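Long-range contact in hypothetical protein (Pseudomonas aeruginosa, PDB 4HSP), which is of unknown function, but carries the DUF3299 domain of the OB clan and, with a predicted signal sequence, is probably exported from the cytoplasm: residues Leu52-Ile63 and Tyr112-Val123. Numbering follows the deposited sequence.
With SO4 (sulfate ion), chain B.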
loop_
_atom_site.group_PDB
_atom_site.type_symbol
_atom_site.label_atom_id
_atom_site.label_comp_id
_atom_site.label_asym_id
_atom_site.label_seq_id
_atom_site.Cartn_x
_atom_site.Cartn_y
_atom_site.Cartn_z
ATOM N N LEU A 52 18.786 5.982 29.238
ATOM C CA LEU A 52 17.860 5.035 28.644
ATOM C C LEU A 52 18.515 3.674 28.433
ATOM O O LEU A 52 17.806 2.712 28.162
ATOM C CB LEU A 52 17.326 5.588 27.290
ATOM C CG LEU A 52 16.427 6.857 27.336
ATOM C CD1 LEU A 52 15.985 7.271 25.951
ATOM C CD2 LEU A 52 15.204 6.692 28.268
ATOM N N ASP A 53 19.849 3.586 28.564
ATOM C CA ASP A 53 20.599 2.363 28.277
ATOM C C ASP A 53 20.252 1.222 29.206
ATOM O O ASP A 53 20.380 1.353 30.419
ATOM C CB ASP A 53 22.124 2.610 28.300
ATOM C CG ASP A 53 22.955 1.482 27.687
ATOM O OD1 ASP A 53 22.737 1.158 26.496
ATOM O OD2 ASP A 53 23.849 0.951 28.390
ATOM N N GLY A 54 19.840 0.104 28.615
ATOM C CA GLY A 54 19.520 -1.123 29.340
ATOM C C GLY A 54 18.102 -1.273 29.831
ATOM O O GLY A 54 17.779 -2.289 30.438
ATOM N N ILE A 55 17.231 -0.294 29.584
ATOM C CA ILE A 55 15.859 -0.403 30.103
ATOM C C ILE A 55 14.984 -1.284 29.181
ATOM O O ILE A 55 15.350 -1.542 28.033
ATOM C CB ILE A 55 15.209 1.009 30.336
ATOM C CG1 ILE A 55 14.791 1.687 29.011
ATOM C CG2 ILE A 55 16.080 1.929 31.244
ATOM C CD1 ILE A 55 13.837 2.781 29.159
ATOM N N GLU A 56 13.837 -1.741 29.707
ATOM C CA GLU A 56 12.791 -2.441 28.961
ATOM C C GLU A 56 11.863 -1.327 28.510
ATOM O O GLU A 56 11.259 -0.668 29.348
ATOM C CB GLU A 56 12.092 -3.502 29.854
ATOM C CG GLU A 56 11.689 -4.793 29.153
ATOM C CD GLU A 56 12.803 -5.606 28.510
ATOM O OE1 GLU A 56 13.945 -5.591 29.029
ATOM O OE2 GLU A 56 12.518 -6.283 27.494
ATOM N N ALA A 57 11.837 -1.016 27.221
ATOM C CA ALA A 57 11.048 0.128 26.726
ATOM C C ALA A 57 9.976 -0.266 25.715
ATOM O O ALA A 57 9.985 -1.375 25.199
ATOM C CB ALA A 57 11.971 1.177 26.118
ATOM N N LYS A 58 9.048 0.655 25.452
ATOM C CA LYS A 58 7.928 0.508 24.519
ATOM C C LYS A 58 7.794 1.842 23.773
ATOM O O LYS A 58 7.657 2.907 24.381
ATOM C CB LYS A 58 6.668 0.125 25.308
ATOM C CG LYS A 58 5.373 0.030 24.531
ATOM C CD LYS A 58 4.223 0.068 25.532
ATOM C CE LYS A 58 2.896 -0.309 24.940
ATOM N NZ LYS A 58 1.816 -0.166 25.944
ATOM N N LEU A 59 7.898 1.795 22.466
ATOM C CA LEU A 59 7.851 3.009 21.662
ATOM C C LEU A 59 6.960 2.818 20.430
ATOM O O LEU A 59 6.994 1.727 19.844
ATOM C CB LEU A 59 9.306 3.302 21.255
ATOM C CG LEU A 59 9.713 4.631 20.651
ATOM C CD1 LEU A 59 9.350 5.825 21.543
ATOM C CD2 LEU A 59 11.212 4.610 20.401
ATOM N N PRO A 60 6.125 3.827 20.034
ATOM C CA PRO A 60 5.313 3.660 18.805
ATOM C C PRO A 60 6.066 4.180 17.575
ATOM O O PRO A 60 6.947 5.037 17.691
ATOM C CB PRO A 60 4.081 4.508 19.105
ATOM C CG PRO A 60 4.639 5.646 19.957
ATOM C CD PRO A 60 5.912 5.173 20.620
ATOM N N GLY A 61 5.718 3.687 16.401
ATOM C CA GLY A 61 6.372 4.164 15.189
ATOM C C GLY A 61 6.084 3.377 13.929
ATOM O O GLY A 61 5.246 2.481 13.924
ATOM N N TYR A 62 6.762 3.757 12.838
ATOM C CA TYR A 62 6.628 3.126 11.536
ATOM C C TYR A 62 7.872 2.311 11.237
ATOM O O TYR A 62 8.959 2.633 11.713
ATOM C CB TYR A 62 6.370 4.213 10.454
ATOM C CG TYR A 62 4.937 4.697 10.495
ATOM C CD1 TYR A 62 3.935 4.022 9.803
ATOM C CD2 TYR A 62 4.560 5.764 11.317
ATOM C CE1 TYR A 62 2.610 4.450 9.852
ATOM C CE2 TYR A 62 3.239 6.214 11.357
ATOM C CZ TYR A 62 2.266 5.547 10.623
ATOM O OH TYR A 62 0.949 5.921 10.675
ATOM N N ILE A 63 7.704 1.213 10.495
ATOM C CA ILE A 63 8.797 0.284 10.200
ATOM C C ILE A 63 9.374 0.474 8.777
ATOM O O ILE A 63 8.619 0.470 7.803
ATOM C CB ILE A 63 8.290 -1.145 10.410
ATOM C CG1 ILE A 63 7.972 -1.387 11.913
ATOM C CG2 ILE A 63 9.271 -2.184 9.820
ATOM C CD1 ILE A 63 7.356 -2.824 12.226
ATOM N N TYR A 112 2.134 -0.520 6.464
ATOM C CA TYR A 112 1.447 0.739 6.121
ATOM C C TYR A 112 0.919 1.387 7.400
ATOM O O TYR A 112 0.529 2.549 7.408
ATOM C CB TYR A 112 0.276 0.443 5.132
ATOM C CG TYR A 112 -0.775 -0.498 5.708
ATOM C CD1 TYR A 112 -0.575 -1.878 5.718
ATOM C CD2 TYR A 112 -1.920 -0.003 6.334
ATOM C CE1 TYR A 112 -1.484 -2.740 6.338
ATOM C CE2 TYR A 112 -2.844 -0.860 6.942
ATOM C CZ TYR A 112 -2.619 -2.227 6.945
ATOM O OH TYR A 112 -3.524 -3.089 7.523
ATOM N N GLN A 113 0.859 0.602 8.477
ATOM C CA GLN A 113 0.316 1.020 9.771
ATOM C C GLN A 113 1.427 1.217 10.788
ATOM O O GLN A 113 2.519 0.642 10.608
ATOM C CB GLN A 113 -0.694 -0.038 10.272
ATOM C CG GLN A 113 -0.070 -1.332 10.764
ATOM C CD GLN A 113 -1.043 -2.465 10.744
ATOM O OE1 GLN A 113 -2.074 -2.462 11.418
ATOM N NE2 GLN A 113 -0.721 -3.464 9.967
ATOM N N PRO A 114 1.171 2.003 11.875
ATOM C CA PRO A 114 2.183 2.111 12.921
ATOM C C PRO A 114 2.118 0.888 13.825
ATOM O O PRO A 114 1.122 0.146 13.824
ATOM C CB PRO A 114 1.807 3.405 13.651
ATOM C CG PRO A 114 0.373 3.635 13.347
ATOM C CD PRO A 114 -0.078 2.690 12.280
ATOM N N PHE A 115 3.186 0.673 14.579
ATOM C CA PHE A 115 3.315 -0.422 15.533
ATOM C C PHE A 115 3.815 0.051 16.872
ATOM O O PHE A 115 4.359 1.137 16.969
ATOM C CB PHE A 115 4.321 -1.456 15.009
ATOM C CG PHE A 115 3.854 -2.247 13.820
ATOM C CD1 PHE A 115 3.988 -1.739 12.528
ATOM C CD2 PHE A 115 3.309 -3.512 13.981
ATOM C CE1 PHE A 115 3.544 -2.467 11.425
ATOM C CE2 PHE A 115 2.859 -4.235 12.875
ATOM C CZ PHE A 115 2.980 -3.704 11.606
ATOM N N TRP A 116 3.629 -0.787 17.899
ATOM C CA TRP A 116 4.230 -0.718 19.225
ATOM C C TRP A 116 5.410 -1.703 19.208
ATOM O O TRP A 116 5.218 -2.875 18.884
ATOM C CB TRP A 116 3.229 -1.085 20.357
ATOM C CG TRP A 116 2.222 -0.022 20.660
ATOM C CD1 TRP A 116 0.892 -0.028 20.343
ATOM C CD2 TRP A 116 2.484 1.244 21.276
ATOM N NE1 TRP A 116 0.322 1.179 20.672
ATOM C CE2 TRP A 116 1.275 1.978 21.257
ATOM C CE3 TRP A 116 3.629 1.836 21.840
ATOM C CZ2 TRP A 116 1.170 3.254 21.817
ATOM C CZ3 TRP A 116 3.526 3.106 22.384
ATOM C CH2 TRP A 116 2.319 3.817 22.338
ATOM N N VAL A 117 6.628 -1.216 19.464
ATOM C CA VAL A 117 7.814 -2.075 19.568
ATOM C C VAL A 117 8.261 -2.081 21.056
ATOM O O VAL A 117 8.650 -1.040 21.585
ATOM C CB VAL A 117 8.983 -1.683 18.616
ATOM C CG1 VAL A 117 10.174 -2.603 18.840
ATOM C CG2 VAL A 117 8.559 -1.694 17.150
ATOM N N GLU A 118 8.197 -3.241 21.704
ATOM C CA GLU A 118 8.629 -3.465 23.088
ATOM C C GLU A 118 9.865 -4.319 23.099
ATOM O O GLU A 118 9.923 -5.304 22.359
ATOM C CB GLU A 118 7.534 -4.197 23.904
ATOM C CG GLU A 118 6.164 -3.540 23.873
ATOM C CD GLU A 118 5.053 -4.295 24.576
ATOM O OE1 GLU A 118 5.364 -5.102 25.482
ATOM O OE2 GLU A 118 3.869 -4.059 24.242
ATOM N N GLY A 119 10.794 -4.030 23.999
ATOM C CA GLY A 119 11.993 -4.852 24.155
ATOM C C GLY A 119 13.109 -4.193 24.927
ATOM O O GLY A 119 12.917 -3.128 25.490
ATOM N N THR A 120 14.281 -4.827 24.974
ATOM C CA THR A 120 15.464 -4.292 25.659
ATOM C C THR A 120 16.001 -3.143 24.815
ATOM O O THR A 120 16.252 -3.305 23.614
ATOM C CB THR A 120 16.502 -5.407 25.918
ATOM O OG1 THR A 120 15.849 -6.495 26.581
ATOM C CG2 THR A 120 17.696 -4.918 26.746
ATOM N N PHE A 121 16.152 -1.983 25.453
ATOM C CA PHE A 121 16.566 -0.735 24.845
ATOM C C PHE A 121 18.007 -0.406 25.192
ATOM O O PHE A 121 18.346 -0.300 26.358
ATOM C CB PHE A 121 15.615 0.380 25.317
ATOM C CG PHE A 121 15.673 1.658 24.521
ATOM C CD1 PHE A 121 14.991 1.777 23.320
ATOM C CD2 PHE A 121 16.404 2.743 24.972
ATOM C CE1 PHE A 121 15.015 2.975 22.602
ATOM C CE2 PHE A 121 16.463 3.926 24.230
ATOM C CZ PHE A 121 15.748 4.044 23.066
ATOM N N LYS A 122 18.830 -0.175 24.170
ATOM C CA LYS A 122 20.260 0.133 24.269
ATOM C C LYS A 122 20.612 1.468 23.625
ATOM O O LYS A 122 20.128 1.784 22.535
ATOM C CB LYS A 122 21.081 -0.957 23.534
ATOM C CG LYS A 122 21.544 -2.142 24.336
ATOM C CD LYS A 122 22.651 -2.853 23.536
ATOM C CE LYS A 122 24.038 -2.663 24.126
ATOM N NZ LYS A 122 24.527 -1.257 24.030
ATOM N N VAL A 123 21.542 2.187 24.242
ATOM C CA VAL A 123 22.081 3.442 23.730
ATOM C C VAL A 123 23.425 3.052 23.116
ATOM O O VAL A 123 24.456 3.009 23.797
ATOM C CB VAL A 123 22.158 4.549 24.814
ATOM C CG1 VAL A 123 22.736 5.826 24.231
ATOM C CG2 VAL A 123 20.783 4.822 25.420
HETATM S S SO4 B . 14.348 -1.651 33.747
HETATM O O1 SO4 B . 13.480 -2.827 33.623
HETATM O O2 SO4 B . 13.955 -0.760 32.672
HETATM O O3 SO4 B . 14.145 -0.928 35.008
HETATM O O4 SO4 B . 15.745 -2.077 33.618
HETATM O O HOH W 1 4.916 0.485 9.681
#
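Asp53 OD1 is approached by the backbone of Val123 and the side chain of Lys122. The amide of Val123 donates to it at 2.8 Å from N to OD1, nearly straight at 171° and on the anti lone pair, while the ammonium of Lys122, also paired with Glu124, makes a long salt bridge to OD1. The Asp53 carboxylate reaches across because CG is anti to the backbone N (chi1 -166°). Next to it, Gly54 and Ile55 both face Phe121, forming a G1 beta bulge. Gly54 N donates to Phe121 O, and Phe121 N returns a bond of 2.7 Å to Ile55 O. Glu56 N donates to O2 of a sulfate, probably from the crystallisation liquor, that Arg4 also binds.

Regular antiparallel pairing follows, with doubly hydrogen-bonded pairs Ala57–Gly119, Leu59–Val117 and Gly61–Phe115, and side chains alternate between the two faces of the sheet. On one, the six-membered ring of Trp116 is sandwiched: Pro60 CB lies over one face, 3.8 Å from the ring centroid, and Lys58 CE over the other at 4.2 Å. Extended beyond CG, the Lys58 chain carries NZ above that same face for a cation-pi contact, 12° from the ring normal; His26 of a second subunit meets Trp116 edge-to-face. On the other face, Ala57 CB touches Phe121 CB, and from the turn Leu52 CB meets the Phe121 ring at CE2, with Leu52 O at its edge in the ring plane; this ring also meets Tyr135.

Toward the far end, Ile63 CD1 sits over the Phe115 ring, and Pro114 CB covers one face of Tyr62, 4.0 Å from its centroid. Beyond the direct pairing, a water bridges Ile63 N and Gln113 O. The pair illustrates how a long strand can follow a partner that turns a corner at Gly119: a bulged, strongly bent antiparallel pairing within a curled sheet, consistent with the OB-like barrel expected from the clan.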